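Local coordinates for protein probable ribosomal RNA small subunit methyltransferase (Thermus thermophilus, PDB 3DMH) that methylates N2 of a guanine in 16S ribosomal RNA of the small subunit, taking the methyl group from S-adenosylmethionine, at residues R187-R192 with F200-G205; G19-K24 with P54-G59. One frame throughout, in Å; residues are numbered along the deposited sequence.

Interaction 1: residues R187-R192 with F200-G205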
loop_
_atom_site.group_PDB
_atom_site.type_symbol
_atom_site.label_atom_id
_atom_site.label_comp_id
_atom_site.label_asym_id
_atom_site.label_seq_id
_atom_site.Cartn_x
_atom_site.Cartn_y
_atom_site.Cartn_z
ATOM N N ARG A 187 -5.653 -3.171 15.757
ATOM C CA ARG A 187 -5.634 -4.547 16.228
ATOM C C ARG A 187 -4.221 -4.917 16.652
ATOM O O ARG A 187 -3.243 -4.342 16.176
ATOM C CB ARG A 187 -6.142 -5.512 15.146
ATOM C CG ARG A 187 -7.606 -5.291 14.708
ATOM C CD ARG A 187 -8.604 -5.388 15.859
ATOM N NE ARG A 187 -9.975 -5.117 15.418
ATOM C CZ ARG A 187 -10.627 -3.969 15.600
ATOM N NH1 ARG A 187 -10.058 -2.952 16.240
ATOM N NH2 ARG A 187 -11.872 -3.842 15.155
ATOM N N ALA A 188 -4.113 -5.874 17.567
ATOM C CA ALA A 188 -2.817 -6.388 17.986
ATOM C C ALA A 188 -2.904 -7.901 18.069
ATOM O O ALA A 188 -3.978 -8.455 18.326
ATOM C CB ALA A 188 -2.422 -5.809 19.340
ATOM N N PHE A 189 -1.773 -8.563 17.851
ATOM C CA PHE A 189 -1.682 -10.002 18.073
ATOM C C PHE A 189 -0.244 -10.360 18.443
ATOM O O PHE A 189 0.688 -9.655 18.087
ATOM C CB PHE A 189 -2.155 -10.777 16.838
ATOM C CG PHE A 189 -1.201 -10.703 15.673
ATOM C CD1 PHE A 189 -0.216 -11.677 15.524
ATOM C CD2 PHE A 189 -1.271 -9.663 14.742
ATOM C CE1 PHE A 189 0.680 -11.634 14.467
ATOM C CE2 PHE A 189 -0.390 -9.617 13.673
ATOM C CZ PHE A 189 0.594 -10.592 13.531
ATOM N N SER A 190 -0.063 -11.450 19.184
ATOM C CA SER A 190 1.286 -11.854 19.549
ATOM C C SER A 190 1.731 -13.080 18.754
ATOM O O SER A 190 0.904 -13.898 18.351
ATOM C CB SER A 190 1.396 -12.096 21.053
ATOM O OG SER A 190 1.062 -13.432 21.382
ATOM N N ALA A 191 3.036 -13.189 18.531
ATOM C CA ALA A 191 3.621 -14.317 17.821
ATOM C C ALA A 191 5.007 -14.620 18.382
ATOM O O ALA A 191 5.723 -13.708 18.812
ATOM C CB ALA A 191 3.711 -14.029 16.332
ATOM N N ARG A 192 5.388 -15.892 18.369
ATOM C CA ARG A 192 6.732 -16.267 18.757
ATOM C C ARG A 192 7.533 -16.542 17.498
ATOM O O ARG A 192 7.134 -17.358 16.667
ATOM C CB ARG A 192 6.717 -17.487 19.683
ATOM C CG ARG A 192 8.056 -17.771 20.336
ATOM C CD ARG A 192 7.919 -18.944 21.306
ATOM N NE ARG A 192 9.172 -19.291 21.983
ATOM C CZ ARG A 192 9.652 -18.662 23.052
ATOM N NH1 ARG A 192 8.995 -17.630 23.572
ATOM N NH2 ARG A 192 10.799 -19.058 23.595
ATOM N N PHE A 200 2.608 -7.648 17.510
ATOM C CA PHE A 200 2.407 -6.776 16.356
ATOM C C PHE A 200 1.136 -5.947 16.487
ATOM O O PHE A 200 0.144 -6.375 17.085
ATOM C CB PHE A 200 2.413 -7.583 15.063
ATOM C CG PHE A 200 3.708 -8.292 14.806
ATOM C CD1 PHE A 200 4.785 -7.625 14.230
ATOM C CD2 PHE A 200 3.867 -9.626 15.167
ATOM C CE1 PHE A 200 5.991 -8.280 13.996
ATOM C CE2 PHE A 200 5.069 -10.294 14.949
ATOM C CZ PHE A 200 6.138 -9.620 14.352
ATOM N N HIS A 201 1.181 -4.746 15.915
ATOM C CA HIS A 201 0.082 -3.795 15.986
ATOM C C HIS A 201 -0.142 -3.307 14.586
ATOM O O HIS A 201 0.811 -2.994 13.879
ATOM C CB HIS A 201 0.454 -2.605 16.853
ATOM C CG HIS A 201 0.460 -2.916 18.313
ATOM N ND1 HIS A 201 1.484 -3.604 18.935
ATOM C CD2 HIS A 201 -0.459 -2.664 19.275
ATOM C CE1 HIS A 201 1.203 -3.739 20.220
ATOM N NE2 HIS A 201 0.029 -3.181 20.451
ATOM N N HIS A 202 -1.398 -3.256 14.183
ATOM C CA HIS A 202 -1.690 -2.753 12.845
ATOM C C HIS A 202 -3.072 -2.165 12.669
ATOM O O HIS A 202 -4.031 -2.495 13.389
ATOM C CB HIS A 202 -1.410 -3.830 11.789
ATOM C CG HIS A 202 -2.260 -5.047 11.930
ATOM N ND1 HIS A 202 -3.594 -5.064 11.577
ATOM C CD2 HIS A 202 -1.973 -6.288 12.389
ATOM C CE1 HIS A 202 -4.089 -6.265 11.810
ATOM N NE2 HIS A 202 -3.129 -7.025 12.306
ATOM N N LEU A 203 -3.138 -1.258 11.694
ATOM C CA LEU A 203 -4.377 -0.664 11.233
ATOM C C LEU A 203 -5.016 -1.563 10.169
ATOM O O LEU A 203 -4.414 -2.577 9.758
ATOM C CB LEU A 203 -4.094 0.735 10.664
ATOM C CG LEU A 203 -3.663 1.790 11.685
ATOM C CD1 LEU A 203 -3.018 2.966 10.944
ATOM C CD2 LEU A 203 -4.848 2.285 12.484
ATOM N N PRO A 204 -6.248 -1.220 9.731
ATOM C CA PRO A 204 -6.870 -2.048 8.703
ATOM C C PRO A 204 -6.138 -1.998 7.364
ATOM O O PRO A 204 -5.485 -0.994 7.040
ATOM C CB PRO A 204 -8.264 -1.422 8.529
ATOM C CG PRO A 204 -8.518 -0.626 9.760
ATOM C CD PRO A 204 -7.149 -0.141 10.192
ATOM N N GLY A 205 -6.233 -3.103 6.627
ATOM C CA GLY A 205 -5.830 -3.136 5.218
ATOM C C GLY A 205 -4.422 -3.644 4.974
ATOM O O GLY A 205 -4.004 -3.853 3.812
#
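Phe-189 and Phe-200 sit opposite each other as a hydrogen-bonded pair of an antiparallel hairpin. Their backbones are joined by two hydrogen bonds, of which Phe-200 N to Phe-189 O is the shorter at 2.8 Å. Arg-187 and His-202 form the next hydrogen-bonded pair, again with two bonds. The Phe-189 ring lies with one face against Phe-200 CB, its CE2 3.7 Å from that atom. Its CG sits between the backbone N and the carbonyl carbon (chi1 72°), and the ring beyond it comes near the partner strand. The two phenyl rings meet obliquely, with planes at 31°. His-202 CG takes a similar position (chi1 62°). Its CD2 lies 3.9 Å from Phe-189 CE2, and the two rings touch there edge to edge. The imidazole is held at both nitrogens: ND1 donates to Leu-203 O at 3.2 Å, from above that carbonyl plane, and NE2 accepts from Gly-210 N. On the other face of the hairpin, Ala-188 CB makes a CH-pi contact 3.9 Å from the centroid of the His-201 ring. Strands 187-193 and 196-202 form a two-stranded hairpin. His-201, His-202 and Leu-203 lean on helix 265-277, while Pro-204 touches helix 115-128.

Interaction 2: residues G19-K24 with P54-G59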
loop_
_atom_site.group_PDB
_atom_site.type_symbol
_atom_site.label_atom_id
_atom_site.label_comp_id
_atom_site.label_asym_id
_atom_site.label_seq_id
_atom_site.Cartn_x
_atom_site.Cartn_y
_atom_site.Cartn_z
ATOM N N GLY A 19 -5.851 18.612 -20.601
ATOM C CA GLY A 19 -4.745 18.521 -19.657
ATOM C C GLY A 19 -3.910 17.265 -19.779
ATOM O O GLY A 19 -3.827 16.651 -20.851
ATOM N N ARG A 20 -3.299 16.916 -18.653
ATOM C CA ARG A 20 -2.418 15.763 -18.562
ATOM C C ARG A 20 -2.457 15.223 -17.149
ATOM O O ARG A 20 -2.847 15.914 -16.220
ATOM C CB ARG A 20 -0.991 16.147 -18.963
ATOM C CG ARG A 20 -0.289 17.043 -17.933
ATOM C CD ARG A 20 1.075 17.536 -18.396
ATOM N NE ARG A 20 1.689 18.314 -17.293
ATOM C CZ ARG A 20 3.002 18.510 -17.149
ATOM N NH1 ARG A 20 3.885 18.006 -18.005
ATOM N NH2 ARG A 20 3.447 19.216 -16.087
ATOM N N LEU A 21 -2.060 13.965 -17.000
ATOM C CA LEU A 21 -2.037 13.340 -15.700
ATOM C C LEU A 21 -0.826 12.435 -15.638
ATOM O O LEU A 21 -0.608 11.635 -16.550
ATOM C CB LEU A 21 -3.316 12.514 -15.529
ATOM C CG LEU A 21 -3.631 12.035 -14.127
ATOM C CD1 LEU A 21 -4.060 13.204 -13.220
ATOM C CD2 LEU A 21 -4.721 10.982 -14.200
ATOM N N PHE A 22 -0.012 12.589 -14.593
ATOM C CA PHE A 22 1.154 11.720 -14.436
ATOM C C PHE A 22 0.784 10.374 -13.855
ATOM O O PHE A 22 0.002 10.285 -12.899
ATOM C CB PHE A 22 2.203 12.366 -13.528
ATOM C CG PHE A 22 2.947 13.516 -14.193
ATOM C CD1 PHE A 22 4.183 13.292 -14.786
ATOM C CD2 PHE A 22 2.409 14.818 -14.228
ATOM C CE1 PHE A 22 4.898 14.321 -15.367
ATOM C CE2 PHE A 22 3.121 15.858 -14.846
ATOM C CZ PHE A 22 4.373 15.597 -15.407
ATOM N N ILE A 23 1.412 9.347 -14.408
ATOM C CA ILE A 23 1.284 7.990 -13.880
ATOM C C ILE A 23 2.686 7.403 -13.709
ATOM O O ILE A 23 3.666 7.923 -14.249
ATOM C CB ILE A 23 0.399 7.093 -14.793
ATOM C CG1 ILE A 23 1.109 6.796 -16.111
ATOM C CG2 ILE A 23 -1.024 7.742 -14.977
ATOM C CD1 ILE A 23 0.399 5.748 -16.960
ATOM N N LYS A 24 2.787 6.293 -12.991
ATOM C CA LYS A 24 4.078 5.604 -12.898
ATOM C C LYS A 24 3.804 4.150 -12.539
ATOM O O LYS A 24 2.723 3.837 -12.001
ATOM C CB LYS A 24 5.016 6.242 -11.841
ATOM C CG LYS A 24 4.584 5.958 -10.398
ATOM C CD LYS A 24 5.593 6.455 -9.351
ATOM C CE LYS A 24 6.970 5.847 -9.528
ATOM N NZ LYS A 24 7.015 4.359 -9.264
ATOM N N PRO A 54 -7.727 8.436 -4.083
ATOM C CA PRO A 54 -7.562 8.998 -5.443
ATOM C C PRO A 54 -6.690 8.206 -6.396
ATOM O O PRO A 54 -6.918 8.287 -7.602
ATOM C CB PRO A 54 -6.911 10.359 -5.198
ATOM C CG PRO A 54 -6.190 10.193 -3.887
ATOM C CD PRO A 54 -7.044 9.247 -3.053
ATOM N N GLY A 55 -5.709 7.469 -5.894
ATOM C CA GLY A 55 -4.685 6.907 -6.811
ATOM C C GLY A 55 -4.058 8.053 -7.583
ATOM O O GLY A 55 -3.731 9.088 -7.020
ATOM N N VAL A 56 -3.897 7.866 -8.896
ATOM C CA VAL A 56 -3.309 8.924 -9.743
ATOM C C VAL A 56 -4.270 10.108 -9.980
ATOM O O VAL A 56 -3.888 11.129 -10.586
ATOM C CB VAL A 56 -2.743 8.376 -11.091
ATOM C CG1 VAL A 56 -1.624 7.353 -10.829
ATOM C CG2 VAL A 56 -3.854 7.770 -11.897
ATOM N N GLY A 57 -5.511 9.996 -9.490
ATOM C CA GLY A 57 -6.442 11.142 -9.497
ATOM C C GLY A 57 -7.397 11.277 -10.670
ATOM O O GLY A 57 -8.019 12.325 -10.854
ATOM N N TRP A 58 -7.498 10.214 -11.467
ATOM C CA TRP A 58 -8.395 10.227 -12.631
ATOM C C TRP A 58 -9.875 10.287 -12.274
ATOM O O TRP A 58 -10.634 11.022 -12.887
ATOM C CB TRP A 58 -8.095 9.014 -13.500
ATOM C CG TRP A 58 -8.887 8.913 -14.790
ATOM C CD1 TRP A 58 -9.666 7.863 -15.175
ATOM C CD2 TRP A 58 -8.929 9.864 -15.876
ATOM N NE1 TRP A 58 -10.207 8.097 -16.418
ATOM C CE2 TRP A 58 -9.772 9.311 -16.877
ATOM C CE3 TRP A 58 -8.349 11.122 -16.096
ATOM C CZ2 TRP A 58 -10.054 9.971 -18.075
ATOM C CZ3 TRP A 58 -8.633 11.782 -17.290
ATOM C CH2 TRP A 58 -9.481 11.201 -18.268
ATOM N N GLY A 59 -10.272 9.522 -11.261
ATOM C CA GLY A 59 -11.694 9.412 -10.908
ATOM C C GLY A 59 -12.379 10.723 -10.545
ATOM O O GLY A 59 -13.543 10.942 -10.932
HETATM O O HOH W 1 -1.381 12.054 -11.211
#
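Leu-21 reaches from strand 19-23 to Val-56 and Trp-58 in the loop after strand 48-51. Its CG stands anti to the backbone N (chi1 -167°), and its two methyls meet the loop. CD2 lies 4.0 Å from Val-56 CG2 and equally far from Trp-58 CB. Ile-23 adds a looser apolar touch, its CG2 4.2 Å from Val-56 CG2. Leu-21 CD1 makes a van der Waals contact with the backbone, 3.4 Å from Val-56 O. An alanine at Leu-21 would probably open a gap beside Val-56 and Trp-58 and leave the Val-56 methyl and the indole less firmly packed. The polar link is a single water. It donates to Phe-22 O at 2.8 Å and to Val-56 O at 2.7 Å, so it bridges the two backbones. Within the loop, Gly-57 N bonds Pro-54 O at 2.9 Å and closes a type II' beta turn. Gly-55 and Gly-57 both have positive phi, which favours glycine. Strand 48-51 lies between strands 68-73 and 102-108 in a 3-2-1-4-5-7-6 sheet, as strand 1. The loop's position is consistent with that of the glycine-rich cofactor loop of a Rossmann-like methyltransferase fold; the bound S-adenosylmethionine is about 12 Å from the Val-56 side chain.

In the fold
Both contacts are partly buried, and they lie on opposite sides of the chain's centre. Their centres are 33 Å apart and their nearest atoms about 14 Å apart. They hold different elements. Interaction 1 is local: it pairs the two strands of one hairpin through direct backbone bonds, with phenyl packing on one face and a methyl over an imidazole on the other. Interaction 2 joins a strand of another hairpin to a loop of the sheet that holds strand 48-51. Its direct contacts are mainly aliphatic, and a water supplies the polar bridge. Exposed Arg-187 and Ala-188 border interaction 1, whereas interaction 2 has no exposed residue among those that touch. The Phe-200 side chain is about 8 Å from S-adenosylmethionine, against about 12 Å for that of Val-56.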